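Local structure of 4-aminobutyrate transaminase (Acinetobacter baumannii, 6WOP) at residues G49-L54 and M267-G272; A107-G112 and S278-R283; A239-S244 and F253-Y258; S355-E360 and F393-T398. The protein catalyses, with pyridoxal 5'-phosphate as cofactor, the transfer of the amino group of 4-aminobutyrate to 2-oxoglutarate, as a class-III aminotransferase. All blocks are in the same frame, centred on the assembly; numbering follows the deposited sequence.

Contact 1 (G49-L54 and M267-G272); sequences GGIAVL and MAKSLG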
loop_
_atom_site.group_PDB
_atom_site.type_symbol
_atom_site.label_atom_id
_atom_site.label_comp_id
_atom_site.label_asym_id
_atom_site.label_seq_id
_atom_site.Cartn_x
_atom_site.Cartn_y
_atom_site.Cartn_z
ATOM N N GLY A 49 -12.586 -29.386 -20.249
ATOM C CA GLY A 49 -13.655 -29.162 -19.304
ATOM C C GLY A 49 -13.890 -27.692 -19.034
ATOM O O GLY A 49 -14.267 -27.330 -17.915
ATOM N N GLY A 50 -13.653 -26.828 -20.021
ATOM C CA GLY A 50 -13.779 -25.389 -19.767
ATOM C C GLY A 50 -12.849 -24.914 -18.670
ATOM O O GLY A 50 -13.148 -23.915 -18.007
ATOM N N ILE A 51 -11.714 -25.605 -18.478
ATOM C CA ILE A 51 -10.728 -25.401 -17.410
ATOM C C ILE A 51 -11.346 -25.809 -16.087
ATOM O O ILE A 51 -11.542 -24.938 -15.199
ATOM C CB ILE A 51 -10.187 -23.962 -17.252
ATOM C CG1 ILE A 51 -9.913 -23.242 -18.588
ATOM C CG2 ILE A 51 -8.906 -24.015 -16.452
ATOM C CD1 ILE A 51 -9.531 -21.711 -18.329
ATOM N N ALA A 52 -11.687 -27.098 -15.969
ATOM C CA ALA A 52 -12.089 -27.744 -14.705
ATOM C C ALA A 52 -13.463 -27.300 -14.236
ATOM O O ALA A 52 -13.829 -27.523 -13.079
ATOM C CB ALA A 52 -11.022 -27.465 -13.610
ATOM N N VAL A 53 -14.263 -26.722 -15.134
ATOM C CA VAL A 53 -15.624 -26.269 -14.817
ATOM C C VAL A 53 -16.668 -27.345 -15.078
ATOM O O VAL A 53 -17.795 -27.260 -14.535
ATOM C CB VAL A 53 -15.957 -24.984 -15.617
ATOM C CG1 VAL A 53 -17.384 -24.514 -15.358
ATOM C CG2 VAL A 53 -14.959 -23.847 -15.226
ATOM N N LEU A 54 -16.336 -28.372 -15.850
ATOM C CA LEU A 54 -17.345 -29.318 -16.328
ATOM C C LEU A 54 -17.019 -30.730 -15.862
ATOM O O LEU A 54 -17.045 -31.687 -16.662
ATOM C CB LEU A 54 -17.446 -29.250 -17.872
ATOM C CG LEU A 54 -17.794 -27.783 -18.206
ATOM C CD1 LEU A 54 -17.429 -27.516 -19.629
ATOM C CD2 LEU A 54 -19.312 -27.583 -17.921
ATOM N N MET A 267 -14.621 -22.374 -3.245
ATOM C CA MET A 267 -15.191 -23.249 -4.279
ATOM C C MET A 267 -15.642 -22.409 -5.447
ATOM O O MET A 267 -16.154 -21.304 -5.264
ATOM C CB MET A 267 -16.456 -23.996 -3.770
ATOM C CG MET A 267 -16.240 -24.752 -2.480
ATOM S SD MET A 267 -17.821 -25.173 -1.726
ATOM C CE MET A 267 -18.321 -23.619 -0.929
ATOM N N ALA A 268 -15.548 -22.982 -6.646
ATOM C CA ALA A 268 -16.212 -22.389 -7.807
ATOM C C ALA A 268 -16.181 -23.411 -8.938
ATOM O O ALA A 268 -16.232 -24.615 -8.659
ATOM C CB ALA A 268 -15.536 -21.084 -8.235
ATOM N N LYS A 269 -16.051 -22.940 -10.190
ATOM C CA LYS A 269 -15.882 -23.787 -11.365
ATOM C C LYS A 269 -16.891 -24.937 -11.352
ATOM O O LYS A 269 -18.071 -24.714 -11.623
ATOM C CB LYS A 269 -14.427 -24.271 -11.456
ATOM C CG LYS A 269 -13.448 -23.105 -11.907
ATOM C CD LYS A 269 -12.057 -23.641 -12.116
ATOM C CE LYS A 269 -11.074 -22.540 -12.557
ATOM N NZ LYS A 269 -10.801 -22.651 -13.958
ATOM N N SER A 270 -16.455 -26.165 -11.035
ATOM C CA SER A 270 -17.405 -27.245 -11.269
ATOM C C SER A 270 -18.533 -27.281 -10.237
ATOM O O SER A 270 -19.525 -27.983 -10.474
ATOM C CB SER A 270 -16.667 -28.581 -11.322
ATOM O OG SER A 270 -16.206 -28.844 -12.642
ATOM N N LEU A 271 -18.459 -26.475 -9.156
ATOM C CA LEU A 271 -19.607 -26.247 -8.269
ATOM C C LEU A 271 -20.865 -26.039 -9.119
ATOM O O LEU A 271 -21.917 -26.594 -8.820
ATOM C CB LEU A 271 -19.372 -25.000 -7.389
ATOM C CG LEU A 271 -20.582 -24.512 -6.598
ATOM C CD1 LEU A 271 -21.055 -25.503 -5.517
ATOM C CD2 LEU A 271 -20.230 -23.097 -5.875
ATOM N N GLY A 272 -20.769 -25.247 -10.171
ATOM C CA GLY A 272 -21.934 -24.790 -10.922
ATOM C C GLY A 272 -22.165 -25.581 -12.204
ATOM O O GLY A 272 -23.144 -25.302 -12.934
#
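K269 leaves its backbone with CG anti to the carbonyl carbon (chi1 -73°), runs straight on through CD and CE, and bends at its last torsion (chi4 -104°), which turns NZ onto the carbonyl of I51. The acceptor belongs to a short left-handed helical turn, G49-A52, in which four successive residues have positive phi; this comes easily to G49 and G50 and is less usual for I51 and A52. Within the turn V53 N is bonded to G49 O at 2.8 Å. K269 lies in the loop after strand 264-267, in a Lys-Ser-Leu-Gly sequence; in class-III aminotransferases the lysine at this place carries the cofactor as a Schiff base, so K269 probably does the same here.

The bond from K269 NZ to I51 O is 2.7 Å long. It meets the carbonyl at 150°, with the nitrogen tilted slightly from the carbonyl plane, while I51 CG2 lies beside the same NZ at 3.4 Å. T298 of the second subunit is a weak further partner of NZ. The aliphatic part of the lysine needs apolar company and has it in V53, whose side chain crosses it at about a right angle, CG2 resting 3.7 Å from K269 CG. A52 CB stands 4.2 Å from K269 CD. S270, small enough to lie close against the turn, appears to give its hydroxyl to A52 O, but the placing of OG is doubtful. Less open to question is a CA-H...O contact, in which S270 CA approaches V53 O at 3.3 Å.

Contact 2 (A107-G112 and S278-R283); sequences AFFTTG and SGVVGR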
loop_
_atom_site.group_PDB
_atom_site.type_symbol
_atom_site.label_atom_id
_atom_site.label_comp_id
_atom_site.label_asym_id
_atom_site.label_seq_id
_atom_site.Cartn_x
_atom_site.Cartn_y
_atom_site.Cartn_z
ATOM N N ALA A 107 -21.462 -19.283 2.271
ATOM C CA ALA A 107 -22.143 -18.240 1.525
ATOM C C ALA A 107 -21.701 -18.371 0.085
ATOM O O ALA A 107 -20.616 -18.884 -0.169
ATOM C CB ALA A 107 -21.712 -16.840 2.001
ATOM N N PHE A 108 -22.506 -17.859 -0.842
ATOM C CA PHE A 108 -22.226 -18.024 -2.280
ATOM C C PHE A 108 -21.999 -16.667 -2.905
ATOM O O PHE A 108 -22.673 -15.689 -2.546
ATOM C CB PHE A 108 -23.413 -18.766 -2.981
ATOM C CG PHE A 108 -23.594 -20.123 -2.400
ATOM C CD1 PHE A 108 -22.620 -21.066 -2.604
ATOM C CD2 PHE A 108 -24.613 -20.393 -1.495
ATOM C CE1 PHE A 108 -22.669 -22.293 -1.979
ATOM C CE2 PHE A 108 -24.676 -21.637 -0.873
ATOM C CZ PHE A 108 -23.723 -22.580 -1.121
ATOM N N PHE A 109 -21.011 -16.616 -3.804
ATOM C CA PHE A 109 -20.757 -15.417 -4.597
ATOM C C PHE A 109 -20.864 -15.813 -6.058
ATOM O O PHE A 109 -21.639 -16.742 -6.374
ATOM C CB PHE A 109 -19.380 -14.867 -4.197
ATOM C CG PHE A 109 -19.311 -14.653 -2.736
ATOM C CD1 PHE A 109 -19.951 -13.538 -2.170
ATOM C CD2 PHE A 109 -18.697 -15.566 -1.909
ATOM C CE1 PHE A 109 -19.936 -13.330 -0.793
ATOM C CE2 PHE A 109 -18.705 -15.362 -0.513
ATOM C CZ PHE A 109 -19.350 -14.261 0.009
ATOM N N THR A 110 -20.135 -15.127 -6.941
ATOM C CA THR A 110 -20.254 -15.452 -8.367
ATOM C C THR A 110 -18.991 -16.052 -8.956
ATOM O O THR A 110 -19.077 -17.064 -9.663
ATOM C CB THR A 110 -20.665 -14.229 -9.173
ATOM O OG1 THR A 110 -21.817 -13.624 -8.551
ATOM C CG2 THR A 110 -21.074 -14.641 -10.629
ATOM N N THR A 111 -17.822 -15.442 -8.729
ATOM C CA THR A 111 -16.610 -15.921 -9.390
ATOM C C THR A 111 -15.641 -16.613 -8.430
ATOM O O THR A 111 -15.683 -16.430 -7.203
ATOM C CB THR A 111 -15.875 -14.750 -10.061
ATOM O OG1 THR A 111 -15.454 -13.865 -9.017
ATOM C CG2 THR A 111 -16.792 -13.974 -11.065
ATOM N N GLY A 112 -14.711 -17.374 -9.014
ATOM C CA GLY A 112 -13.659 -17.971 -8.199
ATOM C C GLY A 112 -12.851 -16.915 -7.459
ATOM O O GLY A 112 -12.579 -17.060 -6.268
ATOM N N SER A 278 -19.884 -19.293 -7.114
ATOM C CA SER A 278 -18.714 -19.607 -6.275
ATOM C C SER A 278 -19.195 -19.697 -4.843
ATOM O O SER A 278 -20.379 -19.460 -4.562
ATOM C CB SER A 278 -17.627 -18.528 -6.368
ATOM O OG SER A 278 -18.083 -17.330 -5.750
ATOM N N GLY A 279 -18.303 -20.124 -3.918
ATOM C CA GLY A 279 -18.708 -20.050 -2.522
ATOM C C GLY A 279 -17.525 -20.160 -1.581
ATOM O O GLY A 279 -16.423 -20.506 -1.985
ATOM N N VAL A 280 -17.805 -19.913 -0.307
ATOM C CA VAL A 280 -16.838 -20.027 0.776
ATOM C C VAL A 280 -17.561 -20.803 1.835
ATOM O O VAL A 280 -18.693 -20.439 2.179
ATOM C CB VAL A 280 -16.403 -18.672 1.365
ATOM C CG1 VAL A 280 -15.456 -18.894 2.527
ATOM C CG2 VAL A 280 -15.698 -17.830 0.304
ATOM N N VAL A 281 -16.926 -21.869 2.343
ATOM C CA VAL A 281 -17.479 -22.596 3.485
ATOM C C VAL A 281 -16.419 -22.563 4.579
ATOM O O VAL A 281 -15.224 -22.561 4.270
ATOM C CB VAL A 281 -17.890 -24.034 3.103
ATOM C CG1 VAL A 281 -16.688 -24.860 2.490
ATOM C CG2 VAL A 281 -18.566 -24.763 4.302
ATOM N N GLY A 282 -16.840 -22.516 5.846
ATOM C CA GLY A 282 -15.818 -22.584 6.877
ATOM C C GLY A 282 -16.378 -22.631 8.278
ATOM O O GLY A 282 -17.585 -22.706 8.479
ATOM N N ARG A 283 -15.469 -22.515 9.257
ATOM C CA ARG A 283 -15.908 -22.594 10.646
ATOM C C ARG A 283 -16.935 -21.508 10.901
ATOM O O ARG A 283 -16.752 -20.367 10.489
ATOM C CB ARG A 283 -14.701 -22.455 11.602
ATOM C CG ARG A 283 -13.628 -23.537 11.434
ATOM C CD ARG A 283 -12.310 -23.104 12.178
ATOM N NE ARG A 283 -12.657 -22.568 13.460
ATOM C CZ ARG A 283 -11.958 -21.638 14.093
ATOM N NH1 ARG A 283 -10.828 -21.150 13.548
ATOM N NH2 ARG A 283 -12.388 -21.210 15.279
#
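Four backbone hydrogen bonds join A107-F109 to S278-V280 as antiparallel strands. A107 and V280 exchange two of them, A107 N to V280 O and V280 N to A107 O, each 3.0 Å, with the donors nearly in line with the carbonyls. The F109 and S278 pair is more distorted: F109 N to S278 O is 3.0 Å and S278 N to F109 O is 3.2 Å, and in both the nitrogen sits well above the carbonyl plane. Beyond the strand end the S278 hydroxyl, set between its own N and carbonyl carbon (chi1 69°), reaches across to T111 O in a weak bond of 2.9 Å.

G279, without a side chain, lets its CA come within 4.1 Å of F108 CA. S278 O meets the F108 ring at its edge, 3.4 Å from CD1, and the ring also packs on L90 and A91 of helix 85-97. On the other face the edge of F109 touches V280, CE2 to CG2 at 4.0 Å, and F109 also meets helix 112-127. T111 caps that helix, OG1 accepting from E114 N, and G112 N is hydrogen-bonded to a bound tartaric acid molecule, probably from crystallisation.

Strand 104-109 is an outer strand, and 278-283 its antiparallel neighbour, in the seven-stranded sheet typical of the large domain of fold-type I aminotransferases; in this family the glycine-containing turn that leads from strand 104-109 into helix 112-127 commonly holds the cofactor phosphate.

Contact 3 (A239-S244 and F253-Y258); sequences ADEVQS and FAMNHY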
loop_
_atom_site.group_PDB
_atom_site.type_symbol
_atom_site.label_atom_id
_atom_site.label_comp_id
_atom_site.label_asym_id
_atom_site.label_seq_id
_atom_site.Cartn_x
_atom_site.Cartn_y
_atom_site.Cartn_z
ATOM N N ALA A 239 -7.915 -23.221 2.294
ATOM C CA ALA A 239 -7.700 -24.134 1.170
ATOM C C ALA A 239 -8.435 -23.587 -0.034
ATOM O O ALA A 239 -9.650 -23.452 0.017
ATOM C CB ALA A 239 -8.252 -25.531 1.501
ATOM N N ASP A 240 -7.723 -23.261 -1.111
ATOM C CA ASP A 240 -8.388 -22.767 -2.332
ATOM C C ASP A 240 -8.671 -23.976 -3.220
ATOM O O ASP A 240 -7.769 -24.518 -3.863
ATOM C CB ASP A 240 -7.515 -21.736 -3.040
ATOM C CG ASP A 240 -8.154 -21.201 -4.340
ATOM O OD1 ASP A 240 -9.320 -21.551 -4.675
ATOM O OD2 ASP A 240 -7.484 -20.441 -5.024
ATOM N N GLU A 241 -9.934 -24.426 -3.228
ATOM C CA GLU A 241 -10.379 -25.541 -4.042
ATOM C C GLU A 241 -11.217 -25.096 -5.239
ATOM O O GLU A 241 -12.074 -25.846 -5.726
ATOM C CB GLU A 241 -11.168 -26.508 -3.174
ATOM C CG GLU A 241 -10.295 -27.110 -2.089
ATOM C CD GLU A 241 -10.337 -28.586 -2.061
ATOM O OE1 GLU A 241 -10.480 -29.244 -3.126
ATOM O OE2 GLU A 241 -10.194 -29.111 -0.922
ATOM N N VAL A 242 -10.970 -23.881 -5.754
ATOM C CA VAL A 242 -11.715 -23.455 -6.943
ATOM C C VAL A 242 -11.511 -24.440 -8.090
ATOM O O VAL A 242 -12.480 -24.835 -8.757
ATOM C CB VAL A 242 -11.287 -22.030 -7.329
ATOM C CG1 VAL A 242 -11.724 -21.766 -8.743
ATOM C CG2 VAL A 242 -11.894 -21.061 -6.352
ATOM N N GLN A 243 -10.273 -24.924 -8.294
ATOM C CA GLN A 243 -9.989 -25.905 -9.365
ATOM C C GLN A 243 -10.015 -27.365 -8.912
ATOM O O GLN A 243 -10.412 -28.242 -9.693
ATOM C CB GLN A 243 -8.627 -25.590 -10.021
ATOM C CG GLN A 243 -8.435 -26.287 -11.393
ATOM C CD GLN A 243 -7.422 -25.632 -12.323
ATOM O OE1 GLN A 243 -6.803 -26.331 -13.144
ATOM N NE2 GLN A 243 -7.246 -24.301 -12.214
ATOM N N SER A 244 -9.657 -27.679 -7.672
ATOM C CA SER A 244 -9.535 -29.050 -7.140
ATOM C C SER A 244 -10.852 -29.667 -6.677
ATOM O O SER A 244 -10.867 -30.856 -6.346
ATOM C CB SER A 244 -8.582 -29.050 -5.944
ATOM O OG SER A 244 -9.014 -28.094 -4.996
ATOM N N PHE A 253 -13.729 -32.979 -2.047
ATOM C CA PHE A 253 -12.719 -31.922 -1.906
ATOM C C PHE A 253 -11.334 -32.561 -1.846
ATOM O O PHE A 253 -11.162 -33.607 -1.217
ATOM C CB PHE A 253 -12.909 -31.142 -0.613
ATOM C CG PHE A 253 -14.169 -30.284 -0.618
ATOM C CD1 PHE A 253 -14.162 -29.055 -1.225
ATOM C CD2 PHE A 253 -15.337 -30.757 -0.055
ATOM C CE1 PHE A 253 -15.332 -28.288 -1.277
ATOM C CE2 PHE A 253 -16.504 -29.988 -0.093
ATOM C CZ PHE A 253 -16.485 -28.757 -0.698
ATOM N N ALA A 254 -10.335 -31.925 -2.453
ATOM C CA ALA A 254 -8.982 -32.463 -2.286
ATOM C C ALA A 254 -8.607 -32.541 -0.808
ATOM O O ALA A 254 -7.881 -33.440 -0.397
ATOM C CB ALA A 254 -7.991 -31.571 -3.029
ATOM N N MET A 255 -9.104 -31.611 0.006
ATOM C CA MET A 255 -8.763 -31.611 1.432
ATOM C C MET A 255 -9.313 -32.852 2.107
ATOM O O MET A 255 -8.851 -33.229 3.190
ATOM C CB MET A 255 -9.336 -30.352 2.095
ATOM C CG MET A 255 -8.618 -29.046 1.779
ATOM S SD MET A 255 -6.863 -29.124 2.227
ATOM C CE MET A 255 -7.019 -29.344 4.012
ATOM N N ASN A 256 -10.270 -33.551 1.462
ATOM C CA ASN A 256 -10.758 -34.794 2.061
ATOM C C ASN A 256 -9.721 -35.885 2.096
ATOM O O ASN A 256 -9.925 -36.873 2.804
ATOM C CB ASN A 256 -11.978 -35.345 1.321
ATOM C CG ASN A 256 -13.243 -34.574 1.666
ATOM O OD1 ASN A 256 -13.997 -34.145 0.792
ATOM N ND2 ASN A 256 -13.532 -34.492 2.962
ATOM N N HIS A 257 -8.640 -35.757 1.339
ATOM C CA HIS A 257 -7.554 -36.740 1.411
ATOM C C HIS A 257 -6.653 -36.552 2.624
ATOM O O HIS A 257 -5.732 -37.357 2.808
ATOM C CB HIS A 257 -6.672 -36.668 0.167
ATOM C CG HIS A 257 -7.412 -36.919 -1.125
ATOM N ND1 HIS A 257 -7.378 -38.134 -1.782
ATOM C CD2 HIS A 257 -8.171 -36.093 -1.884
ATOM C CE1 HIS A 257 -8.116 -38.050 -2.885
ATOM N NE2 HIS A 257 -8.580 -36.807 -2.985
ATOM N N TYR A 258 -6.873 -35.518 3.432
ATOM C CA TYR A 258 -5.916 -35.125 4.456
ATOM C C TYR A 258 -6.588 -35.095 5.818
ATOM O O TYR A 258 -7.784 -34.812 5.930
ATOM C CB TYR A 258 -5.311 -33.758 4.127
ATOM C CG TYR A 258 -4.567 -33.747 2.795
ATOM C CD1 TYR A 258 -3.182 -34.055 2.720
ATOM C CD2 TYR A 258 -5.209 -33.413 1.631
ATOM C CE1 TYR A 258 -2.522 -34.036 1.507
ATOM C CE2 TYR A 258 -4.546 -33.380 0.434
ATOM C CZ TYR A 258 -3.229 -33.722 0.364
ATOM O OH TYR A 258 -2.593 -33.719 -0.835
#
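E241 and the start of the 3-10 turn A254-H257 meet in a buried carboxylate-to-backbone contact, placed in the region where strand 236-240, inside the large sheet, reaches its C-terminal end. The carboxylate takes two successive N-H groups: A254 N gives to OE1 at 2.8 Å, on its syn lone pair, and M255 N gives to OE2 at 2.9 Å, also on the syn side but 20° out of the carboxylate plane. Glutamate suits the place because its chain is long enough to reach the turn, and its bend at chi2 (-127°) sets CD on the way there. OE1 has a second donor, S244 OG at 2.6 Å, coming from above the carboxylate plane. Three donors on a buried group, two of them at the N-terminal end of a turn, would be expected to stabilise the charged form of E241.

Apolar atoms fill in around these bonds. The F253 ring turns its edge to E241, CD1 lying 3.9 Å from CD. A239 CB rests on M255 CG at 3.5 Å, and the small A254 CB lies 3.9 Å from S244 CB. F253 N is bonded to N256 OD1, which ties the turn to its own beginning.

Beside this, D240 forms an Asx turn with V242 N and is held by T266 and H140; in relatives the aspartate here faces the cofactor's ring nitrogen, which is probable for D240 as well. M255 and Y258 pack on helix 220-233, F253 on strand 264-267, and S244 on M356 of strand 356-361.

Contact 4 (S355-E360 and F393-T398); sequences SMVAVE and FLYPLT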
loop_
_atom_site.group_PDB
_atom_site.type_symbol
_atom_site.label_atom_id
_atom_site.label_comp_id
_atom_site.label_asym_id
_atom_site.label_seq_id
_atom_site.Cartn_x
_atom_site.Cartn_y
_atom_site.Cartn_z
ATOM N N SER A 355 -8.396 -37.549 -10.666
ATOM C CA SER A 355 -8.274 -37.173 -12.071
ATOM C C SER A 355 -7.859 -35.723 -12.211
ATOM O O SER A 355 -8.033 -35.137 -13.273
ATOM C CB SER A 355 -9.583 -37.445 -12.842
ATOM O OG SER A 355 -9.646 -38.827 -13.278
ATOM N N MET A 356 -7.108 -35.231 -11.215
ATOM C CA MET A 356 -6.269 -34.054 -11.387
ATOM C C MET A 356 -4.885 -34.595 -11.744
ATOM O O MET A 356 -4.064 -34.874 -10.858
ATOM C CB MET A 356 -6.253 -33.193 -10.127
ATOM C CG MET A 356 -6.450 -31.757 -10.431
ATOM S SD MET A 356 -6.708 -30.785 -8.989
ATOM C CE MET A 356 -6.260 -29.224 -9.696
ATOM N N VAL A 357 -4.655 -34.795 -13.059
ATOM C CA VAL A 357 -3.468 -35.455 -13.606
ATOM C C VAL A 357 -2.779 -34.529 -14.595
ATOM O O VAL A 357 -3.446 -33.868 -15.403
ATOM C CB VAL A 357 -3.812 -36.790 -14.329
ATOM C CG1 VAL A 357 -2.499 -37.502 -14.848
ATOM C CG2 VAL A 357 -4.594 -37.698 -13.438
ATOM N N ALA A 358 -1.443 -34.548 -14.582
ATOM C CA ALA A 358 -0.650 -33.748 -15.507
ATOM C C ALA A 358 0.613 -34.499 -15.887
ATOM O O ALA A 358 1.152 -35.266 -15.090
ATOM C CB ALA A 358 -0.252 -32.407 -14.889
ATOM N N VAL A 359 1.139 -34.199 -17.079
ATOM C CA VAL A 359 2.434 -34.704 -17.530
ATOM C C VAL A 359 3.343 -33.509 -17.837
ATOM O O VAL A 359 2.917 -32.546 -18.485
ATOM C CB VAL A 359 2.308 -35.635 -18.739
ATOM C CG1 VAL A 359 1.818 -34.887 -19.978
ATOM C CG2 VAL A 359 3.651 -36.346 -18.987
ATOM N N GLU A 360 4.557 -33.526 -17.306
ATOM C CA GLU A 360 5.503 -32.439 -17.564
ATOM C C GLU A 360 6.523 -32.912 -18.585
ATOM O O GLU A 360 7.027 -34.051 -18.515
ATOM C CB GLU A 360 6.242 -31.965 -16.307
ATOM C CG GLU A 360 7.199 -30.779 -16.597
ATOM C CD GLU A 360 7.546 -30.027 -15.336
ATOM O OE1 GLU A 360 8.554 -29.281 -15.288
ATOM O OE2 GLU A 360 6.812 -30.240 -14.368
ATOM N N PHE A 393 -4.795 -32.483 -17.435
ATOM C CA PHE A 393 -5.972 -33.194 -17.956
ATOM C C PHE A 393 -7.185 -32.895 -17.095
ATOM O O PHE A 393 -7.189 -33.188 -15.889
ATOM C CB PHE A 393 -5.683 -34.698 -18.012
ATOM C CG PHE A 393 -4.546 -35.021 -18.906
ATOM C CD1 PHE A 393 -4.771 -35.196 -20.272
ATOM C CD2 PHE A 393 -3.244 -35.072 -18.408
ATOM C CE1 PHE A 393 -3.713 -35.436 -21.155
ATOM C CE2 PHE A 393 -2.171 -35.296 -19.276
ATOM C CZ PHE A 393 -2.423 -35.479 -20.662
ATOM N N LEU A 394 -8.217 -32.310 -17.717
ATOM C CA LEU A 394 -9.435 -31.859 -17.051
ATOM C C LEU A 394 -10.699 -32.329 -17.759
ATOM O O LEU A 394 -11.730 -31.600 -17.785
ATOM C CB LEU A 394 -9.425 -30.338 -16.971
ATOM C CG LEU A 394 -8.370 -29.890 -15.969
ATOM C CD1 LEU A 394 -8.113 -28.320 -16.136
ATOM C CD2 LEU A 394 -8.849 -30.242 -14.573
ATOM N N TYR A 395 -10.644 -33.541 -18.373
ATOM C CA TYR A 395 -11.798 -34.131 -19.043
ATOM C C TYR A 395 -12.966 -34.208 -18.081
ATOM O O TYR A 395 -12.740 -34.422 -16.886
ATOM C CB TYR A 395 -11.436 -35.537 -19.489
ATOM C CG TYR A 395 -10.680 -36.318 -18.386
ATOM C CD1 TYR A 395 -11.357 -37.035 -17.403
ATOM C CD2 TYR A 395 -9.291 -36.345 -18.362
ATOM C CE1 TYR A 395 -10.628 -37.759 -16.389
ATOM C CE2 TYR A 395 -8.577 -37.024 -17.402
ATOM C CZ TYR A 395 -9.240 -37.744 -16.437
ATOM O OH TYR A 395 -8.486 -38.402 -15.518
ATOM N N PRO A 396 -14.220 -34.103 -18.552
ATOM C CA PRO A 396 -15.362 -34.376 -17.675
ATOM C C PRO A 396 -15.250 -35.742 -17.046
ATOM O O PRO A 396 -14.817 -36.690 -17.707
ATOM C CB PRO A 396 -16.574 -34.311 -18.653
ATOM C CG PRO A 396 -16.149 -33.196 -19.629
ATOM C CD PRO A 396 -14.629 -33.503 -19.835
ATOM N N LEU A 397 -15.641 -35.850 -15.750
ATOM C CA LEU A 397 -15.617 -37.145 -15.058
ATOM C C LEU A 397 -16.698 -38.089 -15.592
ATOM O O LEU A 397 -16.657 -39.315 -15.314
ATOM C CB LEU A 397 -15.857 -36.941 -13.576
ATOM C CG LEU A 397 -14.838 -36.021 -12.878
ATOM C CD1 LEU A 397 -15.108 -35.941 -11.346
ATOM C CD2 LEU A 397 -13.417 -36.566 -13.145
ATOM N N THR A 398 -17.605 -37.537 -16.363
ATOM C CA THR A 398 -18.683 -38.274 -17.034
ATOM C C THR A 398 -18.282 -38.765 -18.440
ATOM O O THR A 398 -19.135 -39.318 -19.160
ATOM C CB THR A 398 -19.898 -37.346 -17.144
ATOM O OG1 THR A 398 -19.499 -36.117 -17.782
ATOM C CG2 THR A 398 -20.482 -36.982 -15.759
#
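Two hydrogen bonds join S355-V357 to F393-Y395. Y395 OH gives to S355 OG at 2.6 Å, with the serine oxygen at the edge of the ring and near its plane; this OG is also bonded to A325 O, so the short serine side chain links the tyrosine to helix 321-342. Y395 CG stands between its own backbone N and carbonyl carbon (chi1 44°), an arrangement that starts the ring off toward S355. The second bond is from F393 N to V357 O, 2.8 Å long and almost straight on to the carbonyl (174°).

Strands 390-393 and 356-361 are antiparallel neighbours in the mixed sheet of the small domain of this aminotransferase fold, and the chain beyond F393 runs on as a loop toward helix 401-416.

The edge of the F393 ring lies against the strand: the carbonyl oxygen V357 O stands near the ring plane, 3.2 Å from CD2, and A358 CA lies 4.1 Å from the same CD2. Apolar contacts are V359 CG1 to F393 CE2 at 4.1 Å and L397 CD2 to S355 CB at 3.9 Å. Around Y395, R248 makes a cation-pi contact with the ring and F404 an edge-to-face one, while R248 also donates to S355 O and Y395 O.

In the fold
Contact 1 touches each of the others. Its M267 O probably accepts a hydrogen bond from G279 N of contact 2 at 2.8 Å, K269 CB comes within 3.4 Å of V242 O of contact 3, and L54 O lies 3.3 Å from P396 CB of contact 4. Contact 3 also touches all the rest: G112 CA, 4.0 Å from V242 CG2, joins it to contact 2, and S244 CA, 3.8 Å from M356 SD, to contact 4. Contacts 2 and 4 have centres about 24 Å apart and do not touch. A bound tartaric acid, probably from crystallisation, lies about 3 Å from the T111 side chain and about 6 Å from that of K269, consistent with the cofactor pocket at the subunit interface.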